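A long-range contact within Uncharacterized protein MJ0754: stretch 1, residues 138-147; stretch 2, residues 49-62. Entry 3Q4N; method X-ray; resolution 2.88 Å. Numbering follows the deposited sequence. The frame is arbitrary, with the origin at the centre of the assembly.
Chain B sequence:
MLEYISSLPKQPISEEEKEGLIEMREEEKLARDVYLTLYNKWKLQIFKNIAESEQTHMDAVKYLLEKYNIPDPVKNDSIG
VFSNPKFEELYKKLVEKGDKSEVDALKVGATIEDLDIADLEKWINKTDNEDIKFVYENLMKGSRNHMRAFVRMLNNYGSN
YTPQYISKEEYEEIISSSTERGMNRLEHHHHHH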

ATOM      1  N   ASN B 138      17.188   1.717   8.170  1.00 70.48           N
ATOM      2  CA  ASN B 138      18.212   2.162   7.240  1.00 70.12           C
ATOM      3  C   ASN B 138      17.797   2.104   5.775  1.00 69.86           C
ATOM      4  O   ASN B 138      18.256   2.908   4.943  1.00 69.56           O
ATOM      5  CB  ASN B 138      19.456   1.339   7.452  1.00 70.02           C
ATOM      6  CG  ASN B 138      20.306   1.891   8.541  1.00 71.37           C
ATOM      7  OD1 ASN B 138      20.377   1.323   9.634  1.00 72.11           O
ATOM      8  ND2 ASN B 138      20.941   3.040   8.272  1.00 72.50           N
ATOM      9  N   LEU B 139      16.928   1.147   5.467  1.00 69.44           N
ATOM     10  CA  LEU B 139      16.367   1.045   4.145  1.00 68.94           C
ATOM     11  C   LEU B 139      15.471   2.252   3.864  1.00 69.27           C
ATOM     12  O   LEU B 139      15.592   2.891   2.801  1.00 69.03           O
ATOM     13  CB  LEU B 139      15.675  -0.299   3.956  1.00 68.46           C
ATOM     14  CG  LEU B 139      16.578  -1.289   3.200  1.00 68.16           C
ATOM     15  CD1 LEU B 139      17.957  -1.445   3.828  1.00 68.17           C
ATOM     16  CD2 LEU B 139      15.952  -2.643   3.022  1.00 66.67           C
ATOM     17  N   MET B 140      14.625   2.608   4.830  1.00 69.28           N
ATOM     18  CA  MET B 140      13.878   3.858   4.733  1.00 69.82           C
ATOM     19  C   MET B 140      14.869   5.003   4.464  1.00 69.73           C
ATOM     20  O   MET B 140      14.733   5.740   3.486  1.00 69.53           O
ATOM     21  CB  MET B 140      13.092   4.111   6.017  1.00 70.11           C
ATOM     22  CG  MET B 140      11.690   4.591   5.797  1.00 71.54           C
ATOM     23  SD  MET B 140      10.580   3.715   6.935  1.00 76.89           S
ATOM     24  CE  MET B 140      10.356   4.915   8.274  1.00 74.93           C
ATOM     25  N   LYS B 141      15.888   5.110   5.312  1.00 69.60           N
ATOM     26  CA  LYS B 141      16.896   6.145   5.195  1.00 69.62           C
ATOM     27  C   LYS B 141      17.366   6.286   3.751  1.00 69.80           C
ATOM     28  O   LYS B 141      17.219   7.359   3.161  1.00 69.74           O
ATOM     29  CB  LYS B 141      18.061   5.841   6.131  1.00 69.82           C
ATOM     30  CG  LYS B 141      19.183   6.883   6.132  1.00 70.31           C
ATOM     31  CD  LYS B 141      19.656   7.191   7.549  1.00 71.43           C
ATOM     32  CE  LYS B 141      18.481   7.606   8.443  1.00 71.33           C
ATOM     33  NZ  LYS B 141      18.679   8.969   9.035  1.00 70.84           N
ATOM     34  N   GLY B 142      17.902   5.200   3.180  1.00 69.95           N
ATOM     35  CA  GLY B 142      18.348   5.177   1.772  1.00 69.54           C
ATOM     36  C   GLY B 142      17.250   5.567   0.799  1.00 69.55           C
ATOM     37  O   GLY B 142      17.486   6.304  -0.143  1.00 69.26           O
ATOM     38  N   SER B 143      16.036   5.086   1.048  1.00 70.07           N
ATOM     39  CA  SER B 143      14.890   5.347   0.171  1.00 70.74           C
ATOM     40  C   SER B 143      14.431   6.795   0.182  1.00 70.95           C
ATOM     41  O   SER B 143      14.040   7.334  -0.854  1.00 71.43           O
ATOM     42  CB  SER B 143      13.702   4.435   0.519  1.00 70.89           C
ATOM     43  OG  SER B 143      13.729   3.243  -0.258  1.00 71.37           O
ATOM     44  N   ARG B 144      14.470   7.420   1.352  1.00 71.10           N
ATOM     45  CA  ARG B 144      14.105   8.822   1.464  1.00 71.32           C
ATOM     46  C   ARG B 144      14.998   9.697   0.573  1.00 71.26           C
ATOM     47  O   ARG B 144      14.510  10.623  -0.090  1.00 71.25           O
ATOM     48  CB  ARG B 144      14.141   9.268   2.923  1.00 71.37           C
ATOM     49  CG  ARG B 144      12.975   8.727   3.758  1.00 73.39           C
ATOM     50  CD  ARG B 144      12.729   9.548   5.033  1.00 77.86           C
ATOM     51  NE  ARG B 144      13.507   9.108   6.201  1.00 80.61           N
ATOM     52  CZ  ARG B 144      12.983   8.472   7.250  1.00 82.41           C
ATOM     53  NH1 ARG B 144      11.680   8.194   7.282  1.00 82.08           N
ATOM     54  NH2 ARG B 144      13.760   8.114   8.272  1.00 83.68           N
ATOM     55  N   ASN B 145      16.291   9.370   0.541  1.00 71.02           N
ATOM     56  CA  ASN B 145      17.250  10.026  -0.330  1.00 70.65           C
ATOM     57  C   ASN B 145      16.960   9.874  -1.800  1.00 70.09           C
ATOM     58  O   ASN B 145      17.207  10.793  -2.591  1.00 70.35           O
ATOM     59  CB  ASN B 145      18.643   9.499  -0.055  1.00 71.22           C
ATOM     60  CG  ASN B 145      19.438  10.441   0.797  1.00 73.10           C
ATOM     61  OD1 ASN B 145      19.049  10.730   1.929  1.00 76.33           O
ATOM     62  ND2 ASN B 145      20.545  10.959   0.256  1.00 73.76           N
ATOM     63  N   HIS B 146      16.451   8.711  -2.175  1.00 69.10           N
ATOM     64  CA  HIS B 146      16.076   8.484  -3.564  1.00 68.55           C
ATOM     65  C   HIS B 146      14.897   9.376  -3.983  1.00 68.38           C
ATOM     66  O   HIS B 146      14.922  10.002  -5.050  1.00 68.21           O
ATOM     67  CB  HIS B 146      15.782   7.003  -3.811  1.00 68.22           C
ATOM     68  CG  HIS B 146      16.930   6.095  -3.482  1.00 67.23           C
ATOM     69  ND1 HIS B 146      16.755   4.826  -2.971  1.00 67.94           N
ATOM     70  CD2 HIS B 146      18.267   6.282  -3.567  1.00 64.92           C
ATOM     71  CE1 HIS B 146      17.938   4.273  -2.762  1.00 66.08           C
ATOM     72  NE2 HIS B 146      18.869   5.135  -3.119  1.00 63.52           N
ATOM     73  N   MET B 147      13.875   9.424  -3.134  1.00 67.77           N
ATOM     74  CA  MET B 147      12.784  10.356  -3.291  1.00 67.55           C
ATOM     75  C   MET B 147      13.306  11.762  -3.636  1.00 67.79           C
ATOM     76  O   MET B 147      12.975  12.331  -4.685  1.00 68.02           O
ATOM     77  CB  MET B 147      12.011  10.406  -1.984  1.00 67.47           C
ATOM     78  CG  MET B 147      10.727  11.179  -2.035  1.00 66.32           C
ATOM     79  SD  MET B 147       9.360  10.107  -2.501  1.00 64.41           S
ATOM     80  CE  MET B 147       9.431  10.258  -4.281  1.00 62.97           C
TER
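Stretch 2 49-62: NIAESEQTHMDAVK

Residues 49-62 form a continuous helix that packs against the helix of residues 138-147, and both helices extend beyond these limits. The two run almost antiparallel, with 169° between their N-to-C directions and a closest axial approach of 10.9 Å. The register follows from this direction: the CA of His57 lies 6.7 Å from the CA of Leu139, whereas toward the other end the CA of Ile50 lies 7.1 Å from the CA of His146. Together the two stretches bury 394 Å².

His146 contributes the largest covered area and projects from its helix as a knob among Ile50, Ser53, Glu54 and His57. Its chi1 is in the m well. Ile50 places CG2 over one face of the imidazole, 3.5 Å from the ring centroid and nearly on the ring normal, a CH-pi contact. At the ring edge, Ser53 OG approaches His146 NE2 at 3.4 Å in a weak hydrogen bond whose donor could be either residue. The CB of Glu54 points sideways, but its carboxylate reaches inward, bringing OE2 to 3.5 Å from His146 ND1.

His57 provides the reciprocal knob, inserted among Leu139, Gly142, Ser143 and His146. Gly142 leaves room for it: His57 NE2 lies 3.9 Å from Gly142 CA, and a CB at this position would come within 2.5 Å of the same nitrogen. The two imidazoles meet obliquely, with centroids 5.5 Å apart and planes inclined at 36°, while His57 ND1 is hydrogen-bonded elsewhere in the structure.

Leu139 completes the contact with apolar packing. Its CB also points sideways, but the end of the side chain comes nearer to stretch 2, placing CD1 over one face of the His57 ring and CD2 3.8 Å from CG2 of Val61, one helical turn further along.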

ATOM      1  N   ASN B  49      23.109   5.498 -10.647  1.00 63.87           N
ATOM      2  CA  ASN B  49      23.526   5.672  -9.257  1.00 63.99           C
ATOM      3  C   ASN B  49      22.597   4.966  -8.270  1.00 64.45           C
ATOM      4  O   ASN B  49      23.066   4.334  -7.314  1.00 65.04           O
ATOM      5  CB  ASN B  49      23.692   7.143  -8.882  1.00 63.58           C
ATOM      6  CG  ASN B  49      24.509   7.941  -9.906  1.00 64.12           C
ATOM      7  OD1 ASN B  49      25.304   7.389 -10.680  1.00 62.40           O
ATOM      8  ND2 ASN B  49      24.294   9.264  -9.922  1.00 63.72           N
ATOM      9  N   ILE B  50      21.292   5.028  -8.521  1.00 64.31           N
ATOM     10  CA  ILE B  50      20.341   4.475  -7.578  1.00 63.92           C
ATOM     11  C   ILE B  50      20.166   2.958  -7.752  1.00 64.76           C
ATOM     12  O   ILE B  50      19.837   2.244  -6.797  1.00 65.02           O
ATOM     13  CB  ILE B  50      19.031   5.281  -7.584  1.00 63.48           C
ATOM     14  CG1 ILE B  50      19.352   6.707  -7.161  1.00 61.66           C
ATOM     15  CG2 ILE B  50      18.015   4.703  -6.611  1.00 63.22           C
ATOM     16  CD1 ILE B  50      18.249   7.679  -7.318  1.00 58.97           C
ATOM     17  N   ALA B  51      20.421   2.454  -8.951  1.00 65.43           N
ATOM     18  CA  ALA B  51      20.460   1.002  -9.146  1.00 66.13           C
ATOM     19  C   ALA B  51      21.583   0.387  -8.301  1.00 66.65           C
ATOM     20  O   ALA B  51      21.421  -0.687  -7.715  1.00 66.74           O
ATOM     21  CB  ALA B  51      20.661   0.676 -10.605  1.00 66.18           C
ATOM     22  N   GLU B  52      22.709   1.099  -8.230  1.00 67.08           N
ATOM     23  CA  GLU B  52      23.881   0.681  -7.467  1.00 67.50           C
ATOM     24  C   GLU B  52      23.547   0.701  -5.983  1.00 66.41           C
ATOM     25  O   GLU B  52      24.047  -0.113  -5.208  1.00 66.77           O
ATOM     26  CB  GLU B  52      25.063   1.617  -7.763  1.00 68.21           C
ATOM     27  CG  GLU B  52      26.360   0.892  -8.210  1.00 72.36           C
ATOM     28  CD  GLU B  52      27.169   1.650  -9.312  1.00 77.63           C
ATOM     29  OE1 GLU B  52      26.565   2.131 -10.310  1.00 79.31           O
ATOM     30  OE2 GLU B  52      28.422   1.739  -9.190  1.00 79.17           O
ATOM     31  N   SER B  53      22.686   1.622  -5.591  1.00 65.03           N
ATOM     32  CA  SER B  53      22.284   1.690  -4.211  1.00 64.30           C
ATOM     33  C   SER B  53      21.285   0.598  -3.899  1.00 64.00           C
ATOM     34  O   SER B  53      21.381  -0.084  -2.870  1.00 63.70           O
ATOM     35  CB  SER B  53      21.664   3.037  -3.922  1.00 64.19           C
ATOM     36  OG  SER B  53      21.587   3.226  -2.530  1.00 64.29           O
ATOM     37  N   GLU B  54      20.317   0.431  -4.796  1.00 63.66           N
ATOM     38  CA  GLU B  54      19.306  -0.610  -4.630  1.00 63.01           C
ATOM     39  C   GLU B  54      19.920  -2.013  -4.641  1.00 62.43           C
ATOM     40  O   GLU B  54      19.340  -2.934  -4.054  1.00 62.26           O
ATOM     41  CB  GLU B  54      18.156  -0.451  -5.631  1.00 63.05           C
ATOM     42  CG  GLU B  54      17.322   0.833  -5.411  1.00 63.35           C
ATOM     43  CD  GLU B  54      16.300   0.698  -4.283  1.00 64.63           C
ATOM     44  OE1 GLU B  54      16.193  -0.429  -3.773  1.00 63.11           O
ATOM     45  OE2 GLU B  54      15.601   1.697  -3.906  1.00 65.24           O
ATOM     46  N   GLN B  55      21.099  -2.164  -5.262  1.00 61.73           N
ATOM     47  CA  GLN B  55      21.863  -3.415  -5.146  1.00 60.95           C
ATOM     48  C   GLN B  55      22.300  -3.589  -3.712  1.00 61.80           C
ATOM     49  O   GLN B  55      21.979  -4.614  -3.106  1.00 61.86           O
ATOM     50  CB  GLN B  55      23.076  -3.473  -6.063  1.00 59.93           C
ATOM     51  CG  GLN B  55      23.900  -4.751  -5.894  1.00 56.76           C
ATOM     52  CD  GLN B  55      23.124  -6.007  -6.250  1.00 53.99           C
ATOM     53  OE1 GLN B  55      22.711  -6.195  -7.385  1.00 51.42           O
ATOM     54  NE2 GLN B  55      22.926  -6.874  -5.276  1.00 54.06           N
ATOM     55  N   THR B  56      23.020  -2.598  -3.180  1.00 62.45           N
ATOM     56  CA  THR B  56      23.303  -2.522  -1.743  1.00 63.86           C
ATOM     57  C   THR B  56      22.090  -2.986  -0.937  1.00 63.95           C
ATOM     58  O   THR B  56      22.155  -3.980  -0.230  1.00 63.60           O
ATOM     59  CB  THR B  56      23.645  -1.070  -1.268  1.00 64.45           C
ATOM     60  OG1 THR B  56      24.710  -0.521  -2.061  1.00 65.99           O
ATOM     61  CG2 THR B  56      24.025  -1.049   0.213  1.00 63.71           C
ATOM     62  N   HIS B  57      20.981  -2.269  -1.058  1.00 64.69           N
ATOM     63  CA  HIS B  57      19.757  -2.642  -0.346  1.00 65.77           C
ATOM     64  C   HIS B  57      19.400  -4.135  -0.540  1.00 66.21           C
ATOM     65  O   HIS B  57      18.923  -4.796   0.392  1.00 66.46           O
ATOM     66  CB  HIS B  57      18.574  -1.796  -0.826  1.00 66.10           C
ATOM     67  CG  HIS B  57      18.620  -0.347  -0.425  1.00 66.88           C
ATOM     68  ND1 HIS B  57      17.475   0.385  -0.178  1.00 66.00           N
ATOM     69  CD2 HIS B  57      19.656   0.511  -0.260  1.00 67.74           C
ATOM     70  CE1 HIS B  57      17.805   1.625   0.126  1.00 66.69           C
ATOM     71  NE2 HIS B  57      19.122   1.730   0.087  1.00 67.54           N
ATOM     72  N   MET B  58      19.593  -4.652  -1.758  1.00 66.34           N
ATOM     73  CA  MET B  58      19.391  -6.075  -2.022  1.00 66.00           C
ATOM     74  C   MET B  58      20.260  -6.896  -1.069  1.00 66.78           C
ATOM     75  O   MET B  58      19.742  -7.709  -0.296  1.00 66.51           O
ATOM     76  CB  MET B  58      19.727  -6.411  -3.483  1.00 65.42           C
ATOM     77  CG  MET B  58      18.519  -6.400  -4.393  1.00 63.14           C
ATOM     78  SD  MET B  58      18.928  -6.650  -6.109  1.00 52.81           S
ATOM     79  CE  MET B  58      18.800  -8.423  -6.102  1.00 58.17           C
ATOM     80  N   ASP B  59      21.574  -6.644  -1.130  1.00 67.52           N
ATOM     81  CA  ASP B  59      22.598  -7.363  -0.349  1.00 68.14           C
ATOM     82  C   ASP B  59      22.267  -7.354   1.160  1.00 68.37           C
ATOM     83  O   ASP B  59      22.234  -8.402   1.813  1.00 68.29           O
ATOM     84  CB  ASP B  59      24.019  -6.786  -0.648  1.00 68.09           C
ATOM     85  CG  ASP B  59      24.422  -6.861  -2.181  1.00 69.09           C
ATOM     86  OD1 ASP B  59      23.762  -7.564  -2.995  1.00 67.62           O
ATOM     87  OD2 ASP B  59      25.418  -6.206  -2.580  1.00 69.47           O
ATOM     88  N   ALA B  60      21.972  -6.168   1.689  1.00 68.84           N
ATOM     89  CA  ALA B  60      21.679  -5.979   3.106  1.00 69.26           C
ATOM     90  C   ALA B  60      20.595  -6.925   3.617  1.00 69.70           C
ATOM     91  O   ALA B  60      20.647  -7.397   4.746  1.00 69.93           O
ATOM     92  CB  ALA B  60      21.283  -4.538   3.366  1.00 68.96           C
ATOM     93  N   VAL B  61      19.607  -7.192   2.779  1.00 70.27           N
ATOM     94  CA  VAL B  61      18.464  -8.003   3.181  1.00 70.62           C
ATOM     95  C   VAL B  61      18.879  -9.459   3.089  1.00 71.29           C
ATOM     96  O   VAL B  61      18.566 -10.258   3.969  1.00 71.53           O
ATOM     97  CB  VAL B  61      17.201  -7.701   2.307  1.00 70.33           C
ATOM     98  CG1 VAL B  61      16.006  -8.523   2.759  1.00 69.84           C
ATOM     99  CG2 VAL B  61      16.849  -6.238   2.374  1.00 69.25           C
ATOM    100  N   LYS B  62      19.603  -9.784   2.020  1.00 72.08           N
ATOM    101  CA  LYS B  62      20.222 -11.086   1.867  1.00 72.71           C
ATOM    102  C   LYS B  62      20.939 -11.470   3.156  1.00 73.41           C
ATOM    103  O   LYS B  62      20.755 -12.592   3.624  1.00 73.49           O
ATOM    104  CB  LYS B  62      21.177 -11.076   0.678  1.00 72.67           C
ATOM    105  CG  LYS B  62      22.011 -12.303   0.554  1.00 72.90           C
ATOM    106  CD  LYS B  62      21.883 -12.910  -0.811  1.00 74.46           C
ATOM    107  CE  LYS B  62      21.726 -14.425  -0.680  1.00 76.83           C
ATOM    108  NZ  LYS B  62      21.585 -15.121  -1.995  1.00 77.94           N
TER